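Local coordinates for YscQ-C, type III secretion protein (Yersinia pseudotuberculosis, PDB 3UEP), which forms part of the Yop type III secretion machinery, as the separately translated C-terminal fragment of YscQ, which belongs to the FliN family, at residues 62-67 / 83-88; 23-28 / 56-61; 27-32 / 44-49; 51-56 / 67-72. All coordinates share one frame; numbering follows the deposited sequence.

Interaction 1 (62-67 / 83-88); sequences GRLLGH and RLTEVT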
loop_
_atom_site.group_PDB
_atom_site.type_symbol
_atom_site.label_atom_id
_atom_site.label_comp_id
_atom_site.label_asym_id
_atom_site.label_seq_id
_atom_site.Cartn_x
_atom_site.Cartn_y
_atom_site.Cartn_z
ATOM N N GLY A 62 -1.325 6.923 6.496
ATOM C CA GLY A 62 -0.621 7.406 5.316
ATOM C C GLY A 62 0.853 7.795 5.440
ATOM O O GLY A 62 1.468 8.175 4.444
ATOM N N ARG A 63 1.420 7.709 6.645
ATOM C CA ARG A 63 2.841 7.977 6.861
ATOM C C ARG A 63 3.607 6.679 7.124
ATOM O O ARG A 63 3.116 5.789 7.810
ATOM C CB ARG A 63 3.039 8.898 8.065
ATOM C CG ARG A 63 2.588 10.339 7.871
ATOM C CD ARG A 63 3.140 11.220 8.995
ATOM N NE ARG A 63 2.668 12.601 8.924
ATOM C CZ ARG A 63 1.757 13.127 9.741
ATOM N NH1 ARG A 63 1.213 12.393 10.705
ATOM N NH2 ARG A 63 1.392 14.395 9.599
ATOM N N LEU A 64 4.828 6.595 6.611
ATOM C CA LEU A 64 5.611 5.365 6.670
ATOM C C LEU A 64 5.928 4.951 8.111
ATOM O O LEU A 64 6.555 5.696 8.862
ATOM C CB LEU A 64 6.902 5.521 5.855
ATOM C CG LEU A 64 7.857 4.327 5.843
ATOM C CD1 LEU A 64 7.165 3.116 5.221
ATOM C CD2 LEU A 64 9.166 4.654 5.092
ATOM N N LEU A 65 5.512 3.744 8.480
ATOM C CA LEU A 65 5.671 3.256 9.842
ATOM C C LEU A 65 6.711 2.138 9.904
ATOM O O LEU A 65 7.315 1.893 10.939
ATOM C CB LEU A 65 4.318 2.753 10.352
ATOM C CG LEU A 65 4.191 2.071 11.706
ATOM C CD1 LEU A 65 4.127 3.123 12.779
ATOM C CD2 LEU A 65 2.930 1.242 11.724
ATOM N N GLY A 66 6.916 1.444 8.794
ATOM C CA GLY A 66 7.873 0.355 8.778
ATOM C C GLY A 66 7.814 -0.495 7.532
ATOM O O GLY A 66 7.034 -0.218 6.611
ATOM N N HIS A 67 8.638 -1.536 7.512
ATOM C CA HIS A 67 8.817 -2.377 6.329
ATOM C C HIS A 67 8.703 -3.841 6.738
ATOM O O HIS A 67 9.043 -4.217 7.856
ATOM C CB HIS A 67 10.180 -2.133 5.677
ATOM C CG HIS A 67 10.461 -0.693 5.360
ATOM N ND1 HIS A 67 10.269 -0.152 4.103
ATOM C CD2 HIS A 67 10.947 0.311 6.130
ATOM C CE1 HIS A 67 10.619 1.124 4.114
ATOM N NE2 HIS A 67 11.035 1.427 5.332
ATOM N N ARG A 83 11.339 -4.315 10.149
ATOM C CA ARG A 83 11.937 -3.050 10.535
ATOM C C ARG A 83 10.831 -2.031 10.822
ATOM O O ARG A 83 9.820 -2.001 10.130
ATOM C CB ARG A 83 12.836 -2.571 9.392
ATOM C CG ARG A 83 13.723 -1.397 9.707
ATOM C CD ARG A 83 14.680 -1.126 8.546
ATOM N NE ARG A 83 14.016 -1.219 7.249
ATOM C CZ ARG A 83 14.516 -0.728 6.117
ATOM N NH1 ARG A 83 15.686 -0.106 6.115
ATOM N NH2 ARG A 83 13.854 -0.860 4.981
ATOM N N LEU A 84 11.071 -1.136 11.760
ATOM C CA LEU A 84 10.120 -0.116 12.117
ATOM C C LEU A 84 10.751 1.193 12.098
ATOM O O LEU A 84 11.811 1.365 12.537
ATOM C CB LEU A 84 9.535 -0.357 13.495
ATOM C CG LEU A 84 8.741 -1.625 13.633
ATOM C CD1 LEU A 84 8.727 -2.031 14.995
ATOM C CD2 LEU A 84 7.393 -1.579 13.076
ATOM N N THR A 85 10.063 2.150 11.572
ATOM C CA THR A 85 10.652 3.477 11.516
ATOM C C THR A 85 9.957 4.429 12.498
ATOM O O THR A 85 8.793 4.245 12.865
ATOM C CB THR A 85 10.664 4.051 10.078
ATOM O OG1 THR A 85 9.336 4.409 9.682
ATOM C CG2 THR A 85 11.219 3.023 9.096
ATOM N N GLU A 86 10.694 5.436 12.940
ATOM C CA GLU A 86 10.156 6.429 13.844
ATOM C C GLU A 86 9.260 7.334 13.028
ATOM O O GLU A 86 9.587 7.681 11.892
ATOM C CB GLU A 86 11.300 7.233 14.439
ATOM C CG GLU A 86 10.981 7.907 15.747
ATOM C CD GLU A 86 12.153 8.721 16.254
ATOM O OE1 GLU A 86 12.489 9.742 15.609
ATOM O OE2 GLU A 86 12.743 8.332 17.288
ATOM N N VAL A 87 8.119 7.709 13.593
ATOM C CA VAL A 87 7.188 8.564 12.880
ATOM C C VAL A 87 6.172 9.172 13.832
ATOM O O VAL A 87 5.821 8.568 14.846
ATOM C CB VAL A 87 6.450 7.790 11.761
ATOM C CG1 VAL A 87 5.520 6.750 12.351
ATOM C CG2 VAL A 87 5.665 8.745 10.882
ATOM N N THR A 88 5.703 10.368 13.490
ATOM C CA THR A 88 4.698 11.060 14.280
ATOM C C THR A 88 3.307 10.823 13.737
ATOM O O THR A 88 2.982 11.217 12.623
ATOM C CB THR A 88 4.950 12.550 14.309
ATOM O OG1 THR A 88 6.250 12.788 14.858
ATOM C CG2 THR A 88 3.901 13.241 15.165
#
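Leu65 O is held by the backbone of Thr85: Thr85 N reaches it at 2.8 Å, nearly straight with 165° at the hydrogen, although the donor stands well above the carbonyl plane. Two residues along, His67 and Arg83 form an antiparallel hydrogen-bonded pair. Its first bond, His67 N to Arg83 O at 2.9 Å, is again close to straight; the return bond, Arg83 N to His67 O, is longer, 3.2 Å, and more bent. Between these bonds Gly66 lies opposite Leu84 as a non-hydrogen-bonded pair, with its CA only 3.3 Å from Arg83 O. On the other edge of the strand, Leu65 and Gly66 both face Leu58, the signature of a classic beta bulge. His67 and Arg83 run side by side in the same direction. In the Arg83 conformer given, one of two deposited, the bend at chi3 (43°) brings NE near His67 CD2, and NH2 lies over the rim of one imidazole face, 3.3 Å from His67 CD2, with the two planes 46° apart; Thr85 CG2 approaches the ring at its edge. Beyond Thr85 the pairing gives way to side chains. Val87 CG1 meets Leu65 CD1 at 3.9 Å, Val87 CG2 meets Arg63 CB at the same distance, and Val87 CB lies 3.6 Å from Leu64 O. Leu65 and Leu84 also pack on Leu37 and Leu40 of the second subunit. The chemistry is therefore divided: main-chain bonds fix the register at the hairpin end, while beyond it the departing chain touches the strand mainly through small apolar contacts.

Interaction 2 (23-28 / 56-61); sequences VSFEVG and VRLLAN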
loop_
_atom_site.group_PDB
_atom_site.type_symbol
_atom_site.label_atom_id
_atom_site.label_comp_id
_atom_site.label_asym_id
_atom_site.label_seq_id
_atom_site.Cartn_x
_atom_site.Cartn_y
_atom_site.Cartn_z
ATOM N N VAL A 23 -3.990 1.442 9.690
ATOM C CA VAL A 23 -2.742 0.949 9.129
ATOM C C VAL A 23 -3.032 0.336 7.771
ATOM O O VAL A 23 -4.017 -0.375 7.611
ATOM C CB VAL A 23 -2.101 -0.088 10.044
ATOM C CG1 VAL A 23 -0.812 -0.604 9.442
ATOM C CG2 VAL A 23 -1.849 0.523 11.437
ATOM N N SER A 24 -2.202 0.652 6.786
ATOM C CA SER A 24 -2.345 0.064 5.458
ATOM C C SER A 24 -1.030 -0.605 5.045
ATOM O O SER A 24 0.042 -0.247 5.552
ATOM C CB SER A 24 -2.795 1.122 4.436
ATOM O OG SER A 24 -1.802 2.116 4.246
ATOM N N PHE A 25 -1.117 -1.581 4.143
ATOM C CA PHE A 25 0.048 -2.370 3.742
ATOM C C PHE A 25 0.200 -2.270 2.238
ATOM O O PHE A 25 -0.726 -2.588 1.502
ATOM C CB PHE A 25 -0.112 -3.848 4.165
ATOM C CG PHE A 25 -0.390 -4.032 5.655
ATOM C CD1 PHE A 25 0.654 -4.182 6.558
ATOM C CD2 PHE A 25 -1.698 -4.028 6.145
ATOM C CE1 PHE A 25 0.405 -4.329 7.926
ATOM C CE2 PHE A 25 -1.960 -4.173 7.521
ATOM C CZ PHE A 25 -0.907 -4.329 8.411
ATOM N N GLU A 26 1.368 -1.833 1.780
ATOM C CA GLU A 26 1.583 -1.588 0.369
ATOM C C GLU A 26 2.749 -2.393 -0.163
ATOM O O GLU A 26 3.750 -2.553 0.526
ATOM C CB GLU A 26 1.878 -0.103 0.136
ATOM C CG GLU A 26 0.675 0.784 0.232
ATOM C CD GLU A 26 0.994 2.243 -0.082
ATOM O OE1 GLU A 26 2.192 2.600 -0.169
ATOM O OE2 GLU A 26 0.037 3.029 -0.246
ATOM N N VAL A 27 2.635 -2.866 -1.404
ATOM C CA VAL A 27 3.730 -3.593 -2.038
ATOM C C VAL A 27 4.084 -2.989 -3.389
ATOM O O VAL A 27 3.247 -2.394 -4.052
ATOM C CB VAL A 27 3.372 -5.069 -2.269
ATOM C CG1 VAL A 27 3.191 -5.763 -0.958
ATOM C CG2 VAL A 27 2.097 -5.165 -3.094
ATOM N N GLY A 28 5.333 -3.155 -3.796
ATOM C CA GLY A 28 5.698 -2.860 -5.158
ATOM C C GLY A 28 6.075 -1.423 -5.423
ATOM O O GLY A 28 6.037 -0.572 -4.518
ATOM N N VAL A 56 7.048 -4.893 1.800
ATOM C CA VAL A 56 5.752 -4.341 2.174
ATOM C C VAL A 56 6.052 -3.092 2.999
ATOM O O VAL A 56 6.903 -3.117 3.893
ATOM C CB VAL A 56 4.921 -5.333 3.006
ATOM C CG1 VAL A 56 3.627 -4.686 3.497
ATOM C CG2 VAL A 56 4.614 -6.573 2.182
ATOM N N ARG A 57 5.397 -1.984 2.685
ATOM C CA ARG A 57 5.532 -0.794 3.512
ATOM C C ARG A 57 4.296 -0.680 4.392
ATOM O O ARG A 57 3.174 -0.821 3.915
ATOM C CB ARG A 57 5.711 0.461 2.647
ATOM C CG ARG A 57 7.048 0.508 1.906
ATOM C CD ARG A 57 7.050 1.528 0.774
ATOM N NE ARG A 57 5.919 1.365 -0.135
ATOM C CZ ARG A 57 5.861 0.473 -1.119
ATOM N NH1 ARG A 57 6.870 -0.364 -1.339
ATOM N NH2 ARG A 57 4.781 0.413 -1.881
ATOM N N LEU A 58 4.510 -0.456 5.687
ATOM C CA LEU A 58 3.399 -0.200 6.583
ATOM C C LEU A 58 3.198 1.295 6.713
ATOM O O LEU A 58 4.120 2.023 7.063
ATOM C CB LEU A 58 3.653 -0.772 7.975
ATOM C CG LEU A 58 3.437 -2.264 8.213
ATOM C CD1 LEU A 58 4.500 -3.089 7.476
ATOM C CD2 LEU A 58 3.479 -2.519 9.713
ATOM N N LEU A 59 1.986 1.751 6.440
ATOM C CA LEU A 59 1.665 3.145 6.623
ATOM C C LEU A 59 0.677 3.253 7.788
ATOM O O LEU A 59 -0.210 2.416 7.934
ATOM C CB LEU A 59 1.079 3.733 5.337
ATOM C CG LEU A 59 1.918 3.580 4.058
ATOM C CD1 LEU A 59 1.082 3.943 2.851
ATOM C CD2 LEU A 59 3.163 4.436 4.103
ATOM N N ALA A 60 0.878 4.249 8.648
ATOM C CA ALA A 60 -0.065 4.546 9.725
ATOM C C ALA A 60 -0.648 5.900 9.384
ATOM O O ALA A 60 0.078 6.887 9.299
ATOM C CB ALA A 60 0.632 4.578 11.077
ATOM N N ASN A 61 -1.952 5.934 9.135
ATOM C CA ASN A 61 -2.585 7.136 8.600
ATOM C C ASN A 61 -1.809 7.761 7.414
ATOM O O ASN A 61 -1.649 8.983 7.340
ATOM C CB ASN A 61 -2.805 8.169 9.715
ATOM C CG ASN A 61 -3.634 7.617 10.879
ATOM O OD1 ASN A 61 -4.417 6.678 10.715
ATOM N ND2 ASN A 61 -3.470 8.213 12.060
HETATM O O HOH W 1 -2.719 3.904 6.456
#
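Phe25 and Leu58 lie side by side in the antiparallel pairing of strands 23-27 and 56-60, which belongs to the sheet of the FliN-type C-terminal domain. The segment axes come within 4.5 Å, and the strand directions differ by 154°. Four backbone bonds set the register, two between Ser24 and Leu59 and two between Glu26 and Arg57; the shortest is Arg57 N to Glu26 O, 2.8 Å. The face bearing Val23, Phe25, Leu58 and Val56 is buried and tightly packed. There Phe25 CE1 stands 3.7 Å from Leu58 CG, the methyl Val56 CG1 lies at the edge of the phenyl ring, and Val27 CG1 meets Val56 CG2 at 3.5 Å. Val79 and Ile81 of strand 76-84 add to this layer. On the face of Ser24, Glu26, Arg57 and Leu59 the grip is mixed. Leu59 CG is anti to its carbonyl carbon (chi1 -55°), and the chain beyond carries CD1 against the carboxylate of Glu26, 3.4 Å from CD. Arg57, modelled in two conformers, holds on more loosely: in the one given, its NH1 and NH2 make only weak bonds to Gly28 O, and its salt bridge to Glu26 OE1 is long, although that oxygen lies in the guanidinium plane. Residues 23-27 also pair antiparallel with a strand of the second subunit, so the sheet continues across the interface. At the partly exposed end, a water bound 3.0 Å from Ser24 OG donates a weak bond to Leu59 O, the same oxygen that accepts from Ser24 N.

Interaction 3 (27-32 / 44-49); sequences VGRQIL and SLIDLT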
loop_
_atom_site.group_PDB
_atom_site.type_symbol
_atom_site.label_atom_id
_atom_site.label_comp_id
_atom_site.label_asym_id
_atom_site.label_seq_id
_atom_site.Cartn_x
_atom_site.Cartn_y
_atom_site.Cartn_z
ATOM N N VAL A 27 2.635 -2.866 -1.404
ATOM C CA VAL A 27 3.730 -3.593 -2.038
ATOM C C VAL A 27 4.084 -2.989 -3.389
ATOM O O VAL A 27 3.247 -2.394 -4.052
ATOM C CB VAL A 27 3.372 -5.069 -2.269
ATOM C CG1 VAL A 27 3.191 -5.763 -0.958
ATOM C CG2 VAL A 27 2.097 -5.165 -3.094
ATOM N N GLY A 28 5.333 -3.155 -3.796
ATOM C CA GLY A 28 5.698 -2.860 -5.158
ATOM C C GLY A 28 6.075 -1.423 -5.423
ATOM O O GLY A 28 6.037 -0.572 -4.518
ATOM N N ARG A 29 6.444 -1.177 -6.684
ATOM C CA ARG A 29 6.974 0.103 -7.142
ATOM C C ARG A 29 6.059 1.234 -6.748
ATOM O O ARG A 29 4.905 1.028 -6.358
ATOM C CB ARG A 29 7.000 0.157 -8.680
ATOM C CG ARG A 29 5.586 0.147 -9.296
ATOM C CD ARG A 29 5.543 -0.582 -10.618
ATOM N NE ARG A 29 6.370 0.104 -11.597
ATOM C CZ ARG A 29 6.655 -0.368 -12.804
ATOM N NH1 ARG A 29 6.177 -1.546 -13.194
ATOM N NH2 ARG A 29 7.423 0.343 -13.621
ATOM N N GLN A 30 6.568 2.443 -6.884
ATOM C CA GLN A 30 5.785 3.604 -6.518
ATOM C C GLN A 30 5.757 4.605 -7.664
ATOM O O GLN A 30 5.235 5.709 -7.498
ATOM C CB GLN A 30 6.329 4.230 -5.226
ATOM C CG GLN A 30 6.439 3.243 -4.031
ATOM C CD GLN A 30 6.925 3.921 -2.747
ATOM O OE1 GLN A 30 6.160 4.617 -2.068
ATOM N NE2 GLN A 30 8.205 3.727 -2.417
ATOM N N ILE A 31 6.299 4.222 -8.829
ATOM C CA ILE A 31 6.323 5.139 -9.977
ATOM C C ILE A 31 5.854 4.541 -11.307
ATOM O O ILE A 31 6.470 3.613 -11.828
ATOM C CB ILE A 31 7.723 5.779 -10.209
ATOM C CG1 ILE A 31 8.200 6.545 -8.973
ATOM C CG2 ILE A 31 7.664 6.741 -11.377
ATOM C CD1 ILE A 31 7.437 7.849 -8.728
ATOM N N LEU A 32 4.768 5.088 -11.850
ATOM C CA LEU A 32 4.388 4.854 -13.245
ATOM C C LEU A 32 4.286 6.205 -13.948
ATOM O O LEU A 32 3.724 7.154 -13.392
ATOM C CB LEU A 32 3.032 4.145 -13.334
ATOM C CG LEU A 32 2.935 2.733 -12.742
ATOM C CD1 LEU A 32 1.537 2.173 -12.889
ATOM C CD2 LEU A 32 3.928 1.822 -13.397
ATOM N N SER A 44 -4.898 -5.434 -18.004
ATOM C CA SER A 44 -3.509 -4.952 -17.991
ATOM C C SER A 44 -2.720 -5.630 -16.888
ATOM O O SER A 44 -3.244 -5.839 -15.800
ATOM C CB SER A 44 -3.429 -3.440 -17.783
ATOM O OG SER A 44 -4.012 -2.726 -18.862
ATOM N N LEU A 45 -1.462 -5.969 -17.166
ATOM C CA LEU A 45 -0.588 -6.566 -16.152
ATOM C C LEU A 45 0.509 -5.597 -15.772
ATOM O O LEU A 45 1.078 -4.912 -16.627
ATOM C CB LEU A 45 0.052 -7.852 -16.665
ATOM C CG LEU A 45 -0.924 -8.937 -17.088
ATOM C CD1 LEU A 45 -0.295 -9.953 -18.057
ATOM C CD2 LEU A 45 -1.453 -9.599 -15.846
ATOM N N ILE A 46 0.791 -5.522 -14.477
ATOM C CA ILE A 46 1.831 -4.644 -13.996
ATOM C C ILE A 46 2.804 -5.464 -13.194
ATOM O O ILE A 46 2.418 -6.201 -12.281
ATOM C CB ILE A 46 1.303 -3.533 -13.084
ATOM C CG1 ILE A 46 0.291 -2.670 -13.823
ATOM C CG2 ILE A 46 2.456 -2.660 -12.580
ATOM C CD1 ILE A 46 -0.339 -1.576 -12.903
ATOM N N ASP A 47 4.071 -5.347 -13.560
ATOM C CA ASP A 47 5.119 -5.931 -12.768
ATOM C C ASP A 47 5.377 -4.962 -11.610
ATOM O O ASP A 47 5.575 -3.764 -11.838
ATOM C CB ASP A 47 6.358 -6.085 -13.630
ATOM C CG ASP A 47 7.502 -6.685 -12.880
ATOM O OD1 ASP A 47 7.296 -7.733 -12.242
ATOM O OD2 ASP A 47 8.597 -6.092 -12.916
ATOM N N LEU A 48 5.353 -5.471 -10.380
ATOM C CA LEU A 48 5.515 -4.636 -9.192
ATOM C C LEU A 48 6.982 -4.412 -8.821
ATOM O O LEU A 48 7.278 -3.766 -7.815
ATOM C CB LEU A 48 4.772 -5.247 -7.998
ATOM C CG LEU A 48 3.243 -5.308 -8.071
ATOM C CD1 LEU A 48 2.670 -5.741 -6.743
ATOM C CD2 LEU A 48 2.680 -3.958 -8.442
ATOM N N THR A 49 7.894 -4.955 -9.628
ATOM C CA THR A 49 9.330 -4.795 -9.402
ATOM C C THR A 49 9.751 -5.336 -8.040
ATOM O O THR A 49 10.538 -4.713 -7.335
ATOM C CB THR A 49 9.765 -3.314 -9.513
ATOM O OG1 THR A 49 9.090 -2.693 -10.613
ATOM C CG2 THR A 49 11.263 -3.199 -9.718
#
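Arg29 reaches Asp47 through a folded side chain: chi1 (66°) sets CG between the backbone N and the carbonyl carbon, chi2 (-146°) leaves CD away from a fully staggered position, and a further bend at chi3 precedes the guanidinium. The result is a bond from Arg29 NH1 to Asp47 O, 2.7 Å long. The oxygen accepts it within its own carbonyl plane, while lying 22° out of the guanidinium plane. A second bond runs from Arg29 N to Leu48 O at 2.9 Å; both bonds are bent at the hydrogen, and through them backbone and side chain of one residue grip two successive carbonyls. The guanidinium is layered as well: Thr49 OG1 stands over the rim of one face, and Leu32 CD2 over the rim of the opposite face, with Ile46 CG2 nearby, 3.9 Å from Arg29 NH1. Gly28 lets the chains draw close, its CA lying 3.2 Å from Leu48 O and 3.8 Å from Leu48 CB. Apolar groups close both ends of the contact. Leu48 CD1 meets Val27 CG2 at 3.7 Å, and Leu32 CD1 approaches Ile46 CD1 at 4.2 Å. Asp47 contributes its carbonyl here; its carboxylate is not in contact with the guanidinium, though the opposite charges may still attract at a distance. Strand pairing is absent between the two segments, which run far from antiparallel. Instead Val27, Ile31, Leu32, Leu45 and Ile46 pair with strands of the second subunit, and Leu48 packs on Phe25 of that subunit. Such exchange of strand partners is characteristic of the intertwined dimer formed by FliN-type C-terminal domains.

Interaction 4 (51-56 / 67-72); sequences PVDGEV and HGRLVE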
loop_
_atom_site.group_PDB
_atom_site.type_symbol
_atom_site.label_atom_id
_atom_site.label_comp_id
_atom_site.label_asym_id
_atom_site.label_seq_id
_atom_site.Cartn_x
_atom_site.Cartn_y
_atom_site.Cartn_z
ATOM N N PRO A 51 10.055 -9.482 -5.781
ATOM C CA PRO A 51 9.792 -10.926 -5.830
ATOM C C PRO A 51 8.416 -11.232 -5.240
ATOM O O PRO A 51 7.720 -10.305 -4.809
ATOM C CB PRO A 51 10.900 -11.521 -4.948
ATOM C CG PRO A 51 11.918 -10.432 -4.781
ATOM C CD PRO A 51 11.144 -9.151 -4.845
ATOM N N VAL A 52 8.033 -12.506 -5.224
ATOM C CA VAL A 52 6.720 -12.910 -4.716
ATOM C C VAL A 52 6.539 -12.628 -3.222
ATOM O O VAL A 52 5.415 -12.441 -2.758
ATOM C CB VAL A 52 6.402 -14.387 -5.036
ATOM C CG1 VAL A 52 6.200 -14.558 -6.541
ATOM C CG2 VAL A 52 7.507 -15.310 -4.510
ATOM N N ASP A 53 7.641 -12.600 -2.476
ATOM C CA ASP A 53 7.610 -12.103 -1.100
ATOM C C ASP A 53 7.692 -10.570 -1.113
ATOM O O ASP A 53 6.666 -9.887 -1.088
ATOM C CB ASP A 53 8.704 -12.751 -0.232
ATOM C CG ASP A 53 10.088 -12.695 -0.868
ATOM O OD1 ASP A 53 10.193 -12.393 -2.078
ATOM O OD2 ASP A 53 11.075 -12.969 -0.148
ATOM N N GLY A 54 8.904 -10.031 -1.169
ATOM C CA GLY A 54 9.084 -8.626 -1.483
ATOM C C GLY A 54 8.609 -7.602 -0.468
ATOM O O GLY A 54 7.790 -7.877 0.405
ATOM N N GLU A 55 9.126 -6.393 -0.634
ATOM C CA GLU A 55 8.919 -5.302 0.314
ATOM C C GLU A 55 7.446 -4.951 0.534
ATOM O O GLU A 55 6.692 -4.734 -0.409
ATOM C CB GLU A 55 9.696 -4.049 -0.134
ATOM C CG GLU A 55 9.869 -2.977 0.960
ATOM C CD GLU A 55 10.673 -1.762 0.493
ATOM O OE1 GLU A 55 11.913 -1.870 0.383
ATOM O OE2 GLU A 55 10.063 -0.696 0.243
ATOM N N VAL A 56 7.048 -4.893 1.800
ATOM C CA VAL A 56 5.752 -4.341 2.174
ATOM C C VAL A 56 6.052 -3.092 2.999
ATOM O O VAL A 56 6.903 -3.117 3.893
ATOM C CB VAL A 56 4.921 -5.333 3.006
ATOM C CG1 VAL A 56 3.627 -4.686 3.497
ATOM C CG2 VAL A 56 4.614 -6.573 2.182
ATOM N N HIS A 67 8.638 -1.536 7.512
ATOM C CA HIS A 67 8.817 -2.377 6.329
ATOM C C HIS A 67 8.703 -3.841 6.738
ATOM O O HIS A 67 9.043 -4.217 7.856
ATOM C CB HIS A 67 10.180 -2.133 5.677
ATOM C CG HIS A 67 10.461 -0.693 5.360
ATOM N ND1 HIS A 67 10.269 -0.152 4.103
ATOM C CD2 HIS A 67 10.947 0.311 6.130
ATOM C CE1 HIS A 67 10.619 1.124 4.114
ATOM N NE2 HIS A 67 11.035 1.427 5.332
ATOM N N GLY A 68 8.213 -4.660 5.819
ATOM C CA GLY A 68 7.954 -6.053 6.096
ATOM C C GLY A 68 8.032 -6.878 4.825
ATOM O O GLY A 68 8.437 -6.391 3.774
ATOM N N ARG A 69 7.608 -8.128 4.925
ATOM C CA ARG A 69 7.678 -9.062 3.818
ATOM C C ARG A 69 6.347 -9.791 3.688
ATOM O O ARG A 69 5.775 -10.212 4.693
ATOM C CB ARG A 69 8.794 -10.063 4.100
ATOM C CG ARG A 69 9.004 -11.114 3.037
ATOM C CD ARG A 69 10.293 -11.865 3.315
ATOM N NE ARG A 69 10.162 -12.779 4.444
ATOM C CZ ARG A 69 10.030 -14.093 4.310
ATOM N NH1 ARG A 69 10.019 -14.636 3.094
ATOM N NH2 ARG A 69 9.913 -14.865 5.388
ATOM N N LEU A 70 5.846 -9.939 2.463
ATOM C CA LEU A 70 4.629 -10.718 2.265
ATOM C C LEU A 70 4.944 -12.175 2.541
ATOM O O LEU A 70 5.936 -12.695 2.042
ATOM C CB LEU A 70 4.141 -10.635 0.830
ATOM C CG LEU A 70 3.326 -9.480 0.289
ATOM C CD1 LEU A 70 2.811 -9.922 -1.074
ATOM C CD2 LEU A 70 2.173 -9.112 1.214
ATOM N N VAL A 71 4.098 -12.832 3.328
ATOM C CA VAL A 71 4.185 -14.274 3.527
ATOM C C VAL A 71 2.805 -14.899 3.317
ATOM O O VAL A 71 1.782 -14.217 3.409
ATOM C CB VAL A 71 4.681 -14.638 4.947
ATOM C CG1 VAL A 71 6.075 -14.071 5.202
ATOM C CG2 VAL A 71 3.693 -14.142 5.991
ATOM N N GLU A 72 2.781 -16.196 3.028
ATOM C CA GLU A 72 1.528 -16.918 2.846
ATOM C C GLU A 72 1.371 -17.959 3.944
ATOM O O GLU A 72 1.905 -19.065 3.842
ATOM C CB GLU A 72 1.502 -17.600 1.478
ATOM C CG GLU A 72 0.319 -18.534 1.262
ATOM C CD GLU A 72 0.529 -19.464 0.080
ATOM O OE1 GLU A 72 1.698 -19.815 -0.186
ATOM O OE2 GLU A 72 -0.466 -19.839 -0.582
#
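Leu70 leans on the turn that precedes strand 55-60: its CB, CG and CD1 meet the turn, and its CD2 the strand that follows. CB lies 3.3 Å from Asp53 O; CG, anti to its own carbonyl carbon (chi1 -82°), is 3.6 Å from that same oxygen. Of the two branches, CD1 reaches toward Val52 O at 4.0 Å, while CD2 meets Val56 CG2 at 3.7 Å, the two side chains crossing at about a right angle. Val27 of strand 20-27 and Leu77 of strand 76-84 also touch Leu70. Two backbone bonds fix the alignment: Val56 N to Gly68 O and Gly68 N to Val56 O, both 2.8 Å. In the first the donor stands 50° out of the carbonyl plane. Toward the outside the contact is looser. Asp53 is poorly ordered, and its salt bridge from OD2 to Arg69 NH1 is long, the carboxylate turned almost perpendicular (89°) to the guanidinium of the conformer given. Glu55, likewise modelled twice, brings OE2 near the imidazole edge, 3.9 Å from His67 ND1. That nitrogen is buried by the contact without a partner in the model. Antiparallel pairing at Val56 and Gly68, with Leu70 pressed against the incoming turn, marks the open end of the beta hairpin built by strands 55-60 and 63-73.

Overall arrangement
Interaction 2 lies near the centre of the chain and is mostly buried; interaction 1 is a surface contact, interaction 4 partly buried, and interaction 3 buried, its centre about 14 Å from that of the chain. Interactions 1, 2 and 4 tie successive neighbours of one antiparallel sheet: strand 63-73 serves 1 and 4, sharing His67, and strand 55-60 serves 2 and 4, sharing Val56. Backbone bonds from Leu58 to Leu65 and Gly66 join 1 to 2. Regular bonds and apolar packing dominate 2, whereas 1 and 4 have looser apolar and charged edges. Interaction 3, continuing from 2 through Val27 and Gly28, relies on two bonds from Arg29 to backbone carbonyls. All four touch the second subunit.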